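Local coordinates for protein abietadiene synthase, chloroplastic (Abies grandis, PDB 3S9V) that belongs to the terpene synthases of plant chloroplasts, as a large, mostly helical, single-chain enzyme with a metal-binding terpene synthase domain, at residues A[509-514]-A[753-757]; A[503-507]-A[528-532]; A[143-147]-A[406-410]. All coordinates share one frame; numbering follows the deposited sequence.

Contact 1: A[509-514]-A[753-757]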
ATOM      1  N   PHE A 509     -10.187  16.539 -13.161  1.00 21.11           N
ATOM      2  CA  PHE A 509      -9.896  15.724 -11.992  1.00 22.96           C
ATOM      3  C   PHE A 509      -9.090  14.485 -12.366  1.00 22.76           C
ATOM      4  O   PHE A 509      -8.141  14.117 -11.676  1.00 20.84           O
ATOM      5  CB  PHE A 509     -11.197  15.277 -11.322  1.00 23.28           C
ATOM      6  CG  PHE A 509     -11.051  14.030 -10.487  1.00 28.21           C
ATOM      7  CD1 PHE A 509     -10.375  14.062  -9.273  1.00 28.31           C
ATOM      8  CD2 PHE A 509     -11.563  12.818 -10.933  1.00 32.51           C
ATOM      9  CE1 PHE A 509     -10.214  12.905  -8.518  1.00 25.07           C
ATOM     10  CE2 PHE A 509     -11.404  11.648 -10.180  1.00 27.30           C
ATOM     11  CZ  PHE A 509     -10.731  11.694  -8.974  1.00 28.43           C
ATOM     12  N   SER A 510      -9.491  13.843 -13.457  1.00 22.25           N
ATOM     13  CA  SER A 510      -8.841  12.626 -13.913  1.00 22.90           C
ATOM     14  C   SER A 510      -7.321  12.688 -13.976  1.00 22.43           C
ATOM     15  O   SER A 510      -6.644  12.066 -13.163  1.00 25.12           O
ATOM     16  CB  SER A 510      -9.409  12.205 -15.270  1.00 24.09           C
ATOM     17  OG  SER A 510     -10.772  11.845 -15.142  1.00 31.67           O
ATOM     18  N   PRO A 511      -6.757  13.440 -14.932  1.00 22.61           N
ATOM     19  CA  PRO A 511      -5.293  13.471 -14.965  1.00 23.41           C
ATOM     20  C   PRO A 511      -4.678  14.048 -13.690  1.00 24.42           C
ATOM     21  O   PRO A 511      -3.596  13.638 -13.272  1.00 29.47           O
ATOM     22  CB  PRO A 511      -4.998  14.323 -16.193  1.00 18.90           C
ATOM     23  CG  PRO A 511      -6.124  15.301 -16.181  1.00 21.87           C
ATOM     24  CD  PRO A 511      -7.323  14.429 -15.866  1.00 22.31           C
ATOM     25  N   ALA A 512      -5.369  14.996 -13.075  1.00 23.17           N
ATOM     26  CA  ALA A 512      -4.870  15.622 -11.859  1.00 24.53           C
ATOM     27  C   ALA A 512      -4.714  14.601 -10.740  1.00 20.70           C
ATOM     28  O   ALA A 512      -3.854  14.733  -9.884  1.00 19.82           O
ATOM     29  CB  ALA A 512      -5.818  16.744 -11.421  1.00 27.55           C
ATOM     30  N   SER A 513      -5.549  13.575 -10.755  1.00 21.93           N
ATOM     31  CA  SER A 513      -5.498  12.553  -9.726  1.00 20.92           C
ATOM     32  C   SER A 513      -4.314  11.590  -9.859  1.00 19.90           C
ATOM     33  O   SER A 513      -3.925  10.963  -8.866  1.00 20.56           O
ATOM     34  CB  SER A 513      -6.797  11.747  -9.724  1.00 20.67           C
ATOM     35  OG  SER A 513      -6.779  10.763 -10.749  1.00 26.29           O
ATOM     36  N   PHE A 514      -3.739  11.457 -11.058  1.00 17.28           N
ATOM     37  CA  PHE A 514      -2.614  10.536 -11.226  1.00 19.13           C
ATOM     38  C   PHE A 514      -1.298  11.114 -11.745  1.00 21.54           C
ATOM     39  O   PHE A 514      -0.238  10.689 -11.296  1.00 26.71           O
ATOM     40  CB  PHE A 514      -3.036   9.297 -12.046  1.00 17.65           C
ATOM     41  CG  PHE A 514      -3.425   9.588 -13.476  1.00 19.41           C
ATOM     42  CD1 PHE A 514      -2.454   9.720 -14.467  1.00 22.54           C
ATOM     43  CD2 PHE A 514      -4.767   9.698 -13.835  1.00 17.29           C
ATOM     44  CE1 PHE A 514      -2.812   9.958 -15.805  1.00 22.29           C
ATOM     45  CE2 PHE A 514      -5.140   9.934 -15.164  1.00 24.65           C
ATOM     46  CZ  PHE A 514      -4.159  10.065 -16.151  1.00 25.63           C
ATOM     47  N   ILE A 753      -8.972   5.286 -13.768  1.00 22.44           N
ATOM     48  CA  ILE A 753      -9.945   6.359 -13.645  1.00 22.92           C
ATOM     49  C   ILE A 753     -11.330   5.842 -14.023  1.00 22.81           C
ATOM     50  O   ILE A 753     -12.313   6.194 -13.381  1.00 21.78           O
ATOM     51  CB  ILE A 753      -9.561   7.574 -14.534  1.00 23.23           C
ATOM     52  CG1 ILE A 753      -8.589   8.473 -13.776  1.00 33.80           C
ATOM     53  CG2 ILE A 753     -10.793   8.384 -14.905  1.00 29.79           C
ATOM     54  CD1 ILE A 753      -9.176   9.049 -12.486  1.00 37.79           C
ATOM     55  N   MET A 754     -11.404   4.997 -15.050  1.00 21.78           N
ATOM     56  CA  MET A 754     -12.688   4.443 -15.474  1.00 24.08           C
ATOM     57  C   MET A 754     -13.219   3.437 -14.446  1.00 20.36           C
ATOM     58  O   MET A 754     -14.415   3.389 -14.165  1.00 21.14           O
ATOM     59  CB  MET A 754     -12.556   3.782 -16.847  1.00 24.33           C
ATOM     60  CG  MET A 754     -12.304   4.760 -18.000  1.00 29.78           C
ATOM     61  SD  MET A 754     -13.676   5.904 -18.335  1.00 21.58           S
ATOM     62  CE  MET A 754     -14.829   4.793 -19.163  1.00 25.09           C
ATOM     63  N   GLN A 755     -12.329   2.627 -13.888  1.00 19.79           N
ATOM     64  CA  GLN A 755     -12.743   1.669 -12.883  1.00 21.47           C
ATOM     65  C   GLN A 755     -13.344   2.438 -11.698  1.00 25.91           C
ATOM     66  O   GLN A 755     -14.289   1.978 -11.067  1.00 25.79           O
ATOM     67  CB  GLN A 755     -11.546   0.843 -12.411  1.00 23.87           C
ATOM     68  CG  GLN A 755     -11.047  -0.182 -13.417  1.00 21.13           C
ATOM     69  CD  GLN A 755     -12.132  -1.145 -13.829  1.00 17.35           C
ATOM     70  OE1 GLN A 755     -12.878  -1.640 -12.994  1.00 31.58           O
ATOM     71  NE2 GLN A 755     -12.221  -1.424 -15.121  1.00 16.70           N
ATOM     72  N   LEU A 756     -12.799   3.620 -11.408  1.00 25.74           N
ATOM     73  CA  LEU A 756     -13.290   4.435 -10.300  1.00 26.60           C
ATOM     74  C   LEU A 756     -14.623   5.127 -10.616  1.00 29.28           C
ATOM     75  O   LEU A 756     -15.567   5.063  -9.828  1.00 30.25           O
ATOM     76  CB  LEU A 756     -12.250   5.491  -9.906  1.00 23.75           C
ATOM     77  CG  LEU A 756     -12.660   6.425  -8.755  1.00 31.55           C
ATOM     78  CD1 LEU A 756     -12.821   5.627  -7.464  1.00 22.77           C
ATOM     79  CD2 LEU A 756     -11.614   7.506  -8.570  1.00 25.82           C
ATOM     80  N   PHE A 757     -14.711   5.776 -11.770  1.00 25.37           N
ATOM     81  CA  PHE A 757     -15.940   6.466 -12.118  1.00 30.38           C
ATOM     82  C   PHE A 757     -17.125   5.536 -12.299  1.00 30.33           C
ATOM     83  O   PHE A 757     -18.248   5.908 -11.986  1.00 33.38           O
ATOM     84  CB  PHE A 757     -15.761   7.296 -13.395  1.00 35.87           C
ATOM     85  CG  PHE A 757     -15.017   8.587 -13.189  1.00 47.40           C
ATOM     86  CD1 PHE A 757     -14.860   9.482 -14.242  1.00 57.48           C
ATOM     87  CD2 PHE A 757     -14.479   8.914 -11.950  1.00 53.51           C
ATOM     88  CE1 PHE A 757     -14.178  10.684 -14.064  1.00 57.18           C
ATOM     89  CE2 PHE A 757     -13.799  10.108 -11.763  1.00 55.64           C
ATOM     90  CZ  PHE A 757     -13.649  10.996 -12.824  1.00 58.80           C
TER

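Contact 2: A[503-507]-A[528-532]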
ATOM      1  N   ARG A 503     -18.416  20.196 -18.212  1.00 50.50           N
ATOM      2  CA  ARG A 503     -17.868  19.505 -17.043  1.00 44.86           C
ATOM      3  C   ARG A 503     -16.340  19.464 -17.012  1.00 38.64           C
ATOM      4  O   ARG A 503     -15.736  18.407 -16.801  1.00 34.94           O
ATOM      5  CB  ARG A 503     -18.429  18.084 -16.979  1.00 45.63           C
ATOM      6  CG  ARG A 503     -18.462  17.372 -18.317  1.00 52.99           C
ATOM      7  CD  ARG A 503     -19.198  16.048 -18.204  1.00 63.90           C
ATOM      8  NE  ARG A 503     -19.622  15.544 -19.507  1.00 69.50           N
ATOM      9  CZ  ARG A 503     -20.460  14.528 -19.678  1.00 70.74           C
ATOM     10  NH1 ARG A 503     -20.969  13.899 -18.626  1.00 72.67           N
ATOM     11  NH2 ARG A 503     -20.803  14.149 -20.901  1.00 72.47           N
ATOM     12  N   VAL A 504     -15.722  20.624 -17.203  1.00 35.63           N
ATOM     13  CA  VAL A 504     -14.266  20.740 -17.209  1.00 36.91           C
ATOM     14  C   VAL A 504     -13.632  20.263 -15.902  1.00 35.57           C
ATOM     15  O   VAL A 504     -12.604  19.594 -15.920  1.00 31.67           O
ATOM     16  CB  VAL A 504     -13.825  22.203 -17.465  1.00 38.46           C
ATOM     17  CG1 VAL A 504     -12.310  22.319 -17.369  1.00 35.35           C
ATOM     18  CG2 VAL A 504     -14.298  22.652 -18.836  1.00 40.68           C
ATOM     19  N   THR A 505     -14.248  20.616 -14.778  1.00 34.00           N
ATOM     20  CA  THR A 505     -13.745  20.233 -13.460  1.00 36.16           C
ATOM     21  C   THR A 505     -13.695  18.723 -13.304  1.00 33.77           C
ATOM     22  O   THR A 505     -12.676  18.153 -12.920  1.00 34.12           O
ATOM     23  CB  THR A 505     -14.639  20.787 -12.335  1.00 35.37           C
ATOM     24  OG1 THR A 505     -14.691  22.216 -12.420  1.00 41.81           O
ATOM     25  CG2 THR A 505     -14.095  20.379 -10.979  1.00 28.95           C
ATOM     26  N   GLU A 506     -14.822  18.090 -13.589  1.00 32.96           N
ATOM     27  CA  GLU A 506     -14.959  16.645 -13.499  1.00 32.28           C
ATOM     28  C   GLU A 506     -13.913  15.963 -14.383  1.00 27.37           C
ATOM     29  O   GLU A 506     -13.320  14.959 -13.995  1.00 27.42           O
ATOM     30  CB  GLU A 506     -16.375  16.273 -13.937  1.00 43.71           C
ATOM     31  CG  GLU A 506     -16.774  14.824 -13.819  1.00 56.97           C
ATOM     32  CD  GLU A 506     -18.252  14.643 -14.132  1.00 65.76           C
ATOM     33  OE1 GLU A 506     -19.084  15.200 -13.382  1.00 66.07           O
ATOM     34  OE2 GLU A 506     -18.583  13.961 -15.129  1.00 65.31           O
ATOM     35  N   ILE A 507     -13.679  16.530 -15.561  1.00 27.39           N
ATOM     36  CA  ILE A 507     -12.709  15.984 -16.504  1.00 25.37           C
ATOM     37  C   ILE A 507     -11.262  16.283 -16.116  1.00 25.93           C
ATOM     38  O   ILE A 507     -10.371  15.457 -16.333  1.00 26.01           O
ATOM     39  CB  ILE A 507     -12.962  16.524 -17.926  1.00 22.91           C
ATOM     40  CG1 ILE A 507     -14.257  15.927 -18.478  1.00 27.93           C
ATOM     41  CG2 ILE A 507     -11.788  16.192 -18.838  1.00 25.41           C
ATOM     42  CD1 ILE A 507     -14.590  16.389 -19.883  1.00 27.61           C
ATOM     43  N   THR A 528      -6.953  17.038 -20.590  1.00 20.28           N
ATOM     44  CA  THR A 528      -8.266  17.574 -20.286  1.00 18.61           C
ATOM     45  C   THR A 528      -9.029  18.047 -21.523  1.00 20.00           C
ATOM     46  O   THR A 528     -10.210  17.729 -21.689  1.00 19.74           O
ATOM     47  CB  THR A 528      -8.142  18.737 -19.298  1.00 21.35           C
ATOM     48  OG1 THR A 528      -7.523  18.263 -18.093  1.00 15.79           O
ATOM     49  CG2 THR A 528      -9.516  19.327 -18.989  1.00 13.45           C
ATOM     50  N   LYS A 529      -8.363  18.809 -22.385  1.00 20.00           N
ATOM     51  CA  LYS A 529      -9.010  19.303 -23.595  1.00 20.47           C
ATOM     52  C   LYS A 529      -9.379  18.157 -24.523  1.00 22.58           C
ATOM     53  O   LYS A 529     -10.487  18.112 -25.057  1.00 21.87           O
ATOM     54  CB  LYS A 529      -8.104  20.300 -24.316  1.00 18.16           C
ATOM     55  CG  LYS A 529      -8.073  21.665 -23.632  1.00 23.63           C
ATOM     56  CD  LYS A 529      -7.001  22.572 -24.205  1.00 27.95           C
ATOM     57  CE  LYS A 529      -6.964  23.897 -23.451  1.00 27.23           C
ATOM     58  NZ  LYS A 529      -5.829  24.763 -23.884  1.00 32.54           N
ATOM     59  N   THR A 530      -8.453  17.224 -24.699  1.00 21.45           N
ATOM     60  CA  THR A 530      -8.698  16.081 -25.562  1.00 20.80           C
ATOM     61  C   THR A 530      -9.836  15.208 -25.033  1.00 18.59           C
ATOM     62  O   THR A 530     -10.674  14.755 -25.805  1.00 17.10           O
ATOM     63  CB  THR A 530      -7.432  15.235 -25.720  1.00 21.45           C
ATOM     64  OG1 THR A 530      -6.331  16.096 -26.052  1.00 19.61           O
ATOM     65  CG2 THR A 530      -7.614  14.224 -26.832  1.00 12.78           C
ATOM     66  N   SER A 531      -9.872  14.980 -23.721  1.00 19.32           N
ATOM     67  CA  SER A 531     -10.939  14.177 -23.125  1.00 22.04           C
ATOM     68  C   SER A 531     -12.281  14.874 -23.311  1.00 25.93           C
ATOM     69  O   SER A 531     -13.275  14.244 -23.674  1.00 28.54           O
ATOM     70  CB  SER A 531     -10.698  13.967 -21.629  1.00 23.02           C
ATOM     71  OG  SER A 531      -9.505  13.247 -21.399  1.00 42.43           O
ATOM     72  N   ASN A 532     -12.310  16.179 -23.057  1.00 29.65           N
ATOM     73  CA  ASN A 532     -13.544  16.943 -23.207  1.00 30.34           C
ATOM     74  C   ASN A 532     -14.034  16.833 -24.648  1.00 28.71           C
ATOM     75  O   ASN A 532     -15.235  16.713 -24.899  1.00 29.36           O
ATOM     76  CB  ASN A 532     -13.323  18.411 -22.839  1.00 30.65           C
ATOM     77  CG  ASN A 532     -14.519  19.010 -22.128  1.00 39.96           C
ATOM     78  OD1 ASN A 532     -15.645  18.935 -22.619  1.00 46.37           O
ATOM     79  ND2 ASN A 532     -14.285  19.601 -20.963  1.00 37.08           N
TER

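Contact 3: A[143-147]-A[406-410]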
ATOM      1  N   ALA A 143      -7.288  -4.289  31.080  1.00 54.13           N
ATOM      2  CA  ALA A 143      -7.705  -5.530  30.427  1.00 51.99           C
ATOM      3  C   ALA A 143      -7.932  -5.386  28.923  1.00 50.69           C
ATOM      4  O   ALA A 143      -7.659  -6.314  28.162  1.00 51.17           O
ATOM      5  CB  ALA A 143      -8.971  -6.064  31.096  1.00 47.46           C
ATOM      6  N   ASP A 144      -8.434  -4.228  28.502  1.00 49.58           N
ATOM      7  CA  ASP A 144      -8.696  -3.967  27.088  1.00 49.71           C
ATOM      8  C   ASP A 144      -7.437  -3.656  26.287  1.00 48.20           C
ATOM      9  O   ASP A 144      -7.496  -3.534  25.061  1.00 49.63           O
ATOM     10  CB  ASP A 144      -9.690  -2.813  26.934  1.00 53.96           C
ATOM     11  CG  ASP A 144     -11.126  -3.245  27.155  1.00 57.05           C
ATOM     12  OD1 ASP A 144     -11.389  -3.972  28.135  1.00 62.63           O
ATOM     13  OD2 ASP A 144     -11.995  -2.850  26.350  1.00 61.21           O
ATOM     14  N   SER A 145      -6.304  -3.515  26.974  1.00 43.75           N
ATOM     15  CA  SER A 145      -5.045  -3.236  26.293  1.00 39.35           C
ATOM     16  C   SER A 145      -4.531  -4.548  25.700  1.00 36.13           C
ATOM     17  O   SER A 145      -4.944  -5.631  26.122  1.00 33.90           O
ATOM     18  CB  SER A 145      -4.012  -2.666  27.270  1.00 41.68           C
ATOM     19  OG  SER A 145      -3.565  -3.650  28.189  1.00 39.30           O
ATOM     20  N   HIS A 146      -3.632  -4.448  24.727  1.00 32.25           N
ATOM     21  CA  HIS A 146      -3.081  -5.629  24.073  1.00 33.55           C
ATOM     22  C   HIS A 146      -1.906  -6.251  24.822  1.00 30.50           C
ATOM     23  O   HIS A 146      -0.992  -5.555  25.266  1.00 27.40           O
ATOM     24  CB  HIS A 146      -2.665  -5.272  22.647  1.00 39.02           C
ATOM     25  CG  HIS A 146      -3.766  -4.657  21.845  1.00 50.65           C
ATOM     26  ND1 HIS A 146      -4.989  -5.271  21.670  1.00 59.27           N
ATOM     27  CD2 HIS A 146      -3.841  -3.476  21.189  1.00 51.74           C
ATOM     28  CE1 HIS A 146      -5.770  -4.494  20.941  1.00 55.95           C
ATOM     29  NE2 HIS A 146      -5.097  -3.398  20.636  1.00 59.61           N
ATOM     30  N   ARG A 147      -1.949  -7.572  24.962  1.00 31.43           N
ATOM     31  CA  ARG A 147      -0.903  -8.325  25.649  1.00 30.39           C
ATOM     32  C   ARG A 147       0.342  -8.424  24.774  1.00 27.02           C
ATOM     33  O   ARG A 147       0.249  -8.802  23.610  1.00 28.56           O
ATOM     34  CB  ARG A 147      -1.401  -9.740  25.968  1.00 35.82           C
ATOM     35  CG  ARG A 147      -1.736 -10.003  27.431  1.00 48.51           C
ATOM     36  CD  ARG A 147      -2.220 -11.439  27.626  1.00 54.44           C
ATOM     37  NE  ARG A 147      -2.302 -11.813  29.039  1.00 65.25           N
ATOM     38  CZ  ARG A 147      -3.147 -11.278  29.917  1.00 66.76           C
ATOM     39  NH1 ARG A 147      -3.999 -10.334  29.537  1.00 64.61           N
ATOM     40  NH2 ARG A 147      -3.135 -11.684  31.182  1.00 61.06           N
ATOM     41  N   LYS A 406      -8.572   3.726  20.973  1.00 35.10           N
ATOM     42  CA  LYS A 406      -7.567   4.196  21.917  1.00 38.00           C
ATOM     43  C   LYS A 406      -6.595   3.135  22.425  1.00 36.67           C
ATOM     44  O   LYS A 406      -5.571   3.465  23.027  1.00 35.45           O
ATOM     45  CB  LYS A 406      -8.245   4.871  23.117  1.00 41.43           C
ATOM     46  CG  LYS A 406      -8.988   3.918  24.047  1.00 44.57           C
ATOM     47  CD  LYS A 406      -9.419   4.633  25.327  1.00 49.82           C
ATOM     48  CE  LYS A 406      -9.958   3.650  26.361  1.00 57.41           C
ATOM     49  NZ  LYS A 406     -10.252   4.287  27.679  1.00 54.27           N
ATOM     50  N   TRP A 407      -6.911   1.866  22.187  1.00 38.11           N
ATOM     51  CA  TRP A 407      -6.055   0.776  22.642  1.00 37.80           C
ATOM     52  C   TRP A 407      -5.133   0.237  21.553  1.00 37.41           C
ATOM     53  O   TRP A 407      -4.143  -0.428  21.853  1.00 35.17           O
ATOM     54  CB  TRP A 407      -6.906  -0.367  23.201  1.00 39.48           C
ATOM     55  CG  TRP A 407      -7.690   0.027  24.410  1.00 47.00           C
ATOM     56  CD1 TRP A 407      -9.041   0.233  24.483  1.00 47.16           C
ATOM     57  CD2 TRP A 407      -7.168   0.316  25.714  1.00 44.89           C
ATOM     58  NE1 TRP A 407      -9.390   0.636  25.753  1.00 51.50           N
ATOM     59  CE2 TRP A 407      -8.259   0.697  26.528  1.00 45.70           C
ATOM     60  CE3 TRP A 407      -5.882   0.296  26.273  1.00 39.33           C
ATOM     61  CZ2 TRP A 407      -8.105   1.053  27.873  1.00 43.67           C
ATOM     62  CZ3 TRP A 407      -5.727   0.652  27.612  1.00 35.66           C
ATOM     63  CH2 TRP A 407      -6.834   1.025  28.396  1.00 40.25           C
ATOM     64  N   ALA A 408      -5.454   0.532  20.295  1.00 34.20           N
ATOM     65  CA  ALA A 408      -4.652   0.064  19.171  1.00 32.52           C
ATOM     66  C   ALA A 408      -3.336   0.836  19.050  1.00 32.05           C
ATOM     67  O   ALA A 408      -3.246   2.006  19.429  1.00 31.68           O
ATOM     68  CB  ALA A 408      -5.455   0.188  17.871  1.00 29.05           C
ATOM     69  N   PHE A 409      -2.319   0.175  18.512  1.00 30.73           N
ATOM     70  CA  PHE A 409      -1.021   0.809  18.342  1.00 33.44           C
ATOM     71  C   PHE A 409      -0.936   1.600  17.033  1.00 34.61           C
ATOM     72  O   PHE A 409      -0.024   2.404  16.845  1.00 36.17           O
ATOM     73  CB  PHE A 409       0.084  -0.250  18.445  1.00 33.01           C
ATOM     74  CG  PHE A 409       0.294  -0.757  19.851  1.00 39.38           C
ATOM     75  CD1 PHE A 409      -0.751  -1.360  20.552  1.00 42.52           C
ATOM     76  CD2 PHE A 409       1.512  -0.583  20.496  1.00 38.78           C
ATOM     77  CE1 PHE A 409      -0.584  -1.776  21.873  1.00 37.56           C
ATOM     78  CE2 PHE A 409       1.691  -0.994  21.819  1.00 36.93           C
ATOM     79  CZ  PHE A 409       0.641  -1.590  22.509  1.00 38.62           C
ATOM     80  N   LYS A 410      -1.891   1.363  16.136  1.00 32.71           N
ATOM     81  CA  LYS A 410      -1.984   2.077  14.857  1.00 31.58           C
ATOM     82  C   LYS A 410      -2.974   3.218  15.075  1.00 27.28           C
ATOM     83  O   LYS A 410      -3.980   3.031  15.762  1.00 28.33           O
ATOM     84  CB  LYS A 410      -2.541   1.162  13.762  1.00 33.83           C
ATOM     85  CG  LYS A 410      -1.582   0.105  13.250  1.00 39.47           C
ATOM     86  CD  LYS A 410      -0.563   0.709  12.311  1.00 39.63           C
ATOM     87  CE  LYS A 410       0.231  -0.374  11.602  1.00 39.92           C
ATOM     88  NZ  LYS A 410       1.126   0.227  10.579  1.00 40.45           N
TER
HETATM   89  O   HOH W   1      -3.344  -1.465  24.330  1.00 19.10           O

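Contact 1: A[509-514]-A[753-757]
Ile753 reaches from helix 741-757 into a hole formed by Phe509, Ser510, Ser513 and Phe514 on helix 504-514, a knob-into-hole fit between segments whose axes come no closer than 11.3 Å and whose directions differ by 118°. At its CB, CG1 stands anti to the carbonyl carbon (chi1 -85°) and CG2 anti to the backbone N, which sends the branches to different partners. CG2 turns to Ser510, lying 3.5 Å from Ser510 OG, and also covers the rim of one face of its own helix neighbour Phe757. CG1 meets the edge of the Phe514 ring, with Phe514 CE2 4.0 Å away. The tip, Ile753 CD1, ends 3.4 Å from Ser513 OG. It also approaches the Phe509 ring obliquely, with Ile753 CD1 4.1 Å from Phe509 CE2. Beside the knob, Phe509 and Phe757 meet rim to rim, neither over the other's face: Phe509 CE2 lies 3.3 Å from Phe757 CE2, and the planes differ by 20°. Leu756 CD2 comes to another part of the Phe509 edge. Met429 and Leu432 close in on the same cluster, and His775 of helix 768-781 touches both Phe509 and Leu756. No hydrogen bond joins the two segments. Ser513 OG donates instead within its own segment, 2.7 Å to Ser510 O in the carbonyl plane, where Ser513 N binds as well; the hydroxyl is thus satisfied locally, and the buried interface is held by apolar packing.

Contact 2: A[503-507]-A[528-532]
Ile507 sends its CB toward helix 521-541, and its two branches divide the work. With CG1 anti to the carbonyl carbon (chi1 -70°) and the chain extended beyond it (chi2 -180°), Ile507 CD1 stretches to Asn532, ending 3.4 Å from Asn532 ND2. The shorter branch settles on the turn before: Ile507 CG2 lies 3.6 Å from the backbone Thr528 O and also touches Ser531 CB and the methyl Thr528 CG2. That methyl faces Ile507 because chi1 of Thr528 (-60°) sets CG2 anti to the backbone N and leaves OG1 beside it, where the hydroxyl bonds Arg524 O one turn back. Ser531 likewise offers its CB here, its OG being bound to Tyr527 O. Asn532 starts out to one side, but its end comes nearer to helix 504-514, and the side chain crosses those of Ile507 and Val504 at about a right angle. Val504 CG2 approaches the same nitrogen, Asn532 ND2, at 3.7 Å; this buried NH2 has no hydrogen-bonding partner in the model. Leu485 and Trp489 of helix 461-491 pack on Val504 from outside the pair, with Leu485 also on Thr528 and Trp489 on Asn532. The packing of helices 504-514 and 521-541 against each other and against helix 461-491 is consistent with the all-helical bundle of the terpene synthase metal-binding domain.

Contact 3: A[143-147]-A[406-410]
Trp407 holds its CG anti to the carbonyl carbon (chi1 -63°), and chi2 of 108° turns the indole so that one face receives Asp144 and the start of Ser145. Asp144 brings its CB over the five-membered ring, 3.8 Å from the centroid and 17° off the normal, a CH-pi contact. Asp144 O lies over this face as well, 3.6 Å from Trp407 CG, while Ser145 CB stands 3.6 Å from Trp407 CE3 of the six-membered ring. The opposite face carries the aliphatic CG of Lys406, which leaves the indole sandwiched. The hydroxyl of Ser145 turns back to Glu142 O. Further along, His146 passes beside Phe409, the two side chains sliding by in opposite directions; His146 CD2 and Phe409 CE1 meet edge to edge at 3.7 Å. The imidazole also lies close to Trp407 O, but no direct hydrogen bond forms across the contact. A water bridges the backbones instead, accepting from His146 N at 3.0 Å and donating to Trp407 O at 2.8 Å. Both segments are irregular and lie at the surface: 143-147 is part of the loop between helices 122-136 and 151-164, and the loop that holds 406-410 runs from helix 381-397 to helix 413-422. Leu100 touches Ser145 and Phe409, and Leu448 of the short strand 447-448 packs on His146 and Phe409.

Overall arrangement
Contacts 1 and 2 share helix 504-514 and lie with centres about 11 Å apart; contact 1 uses its C-terminal half and contact 2 its beginning, and they touch where Pro511 CG meets Thr528 OG1. Contact 1 is buried and contact 2 partly so. Both are helix packing without a hydrogen bond between segments, but the first sets an isoleucine knob among phenylalanine rings and serines, whereas methyl groups and an amide make up the second. Contact 3 lies on the opposite side of the chain's centre, its own centre about 38 Å from that of contact 1 and about 47 Å from that of contact 2. This surface contact joins loops, with an indole face and a bridging water in place of helix packing.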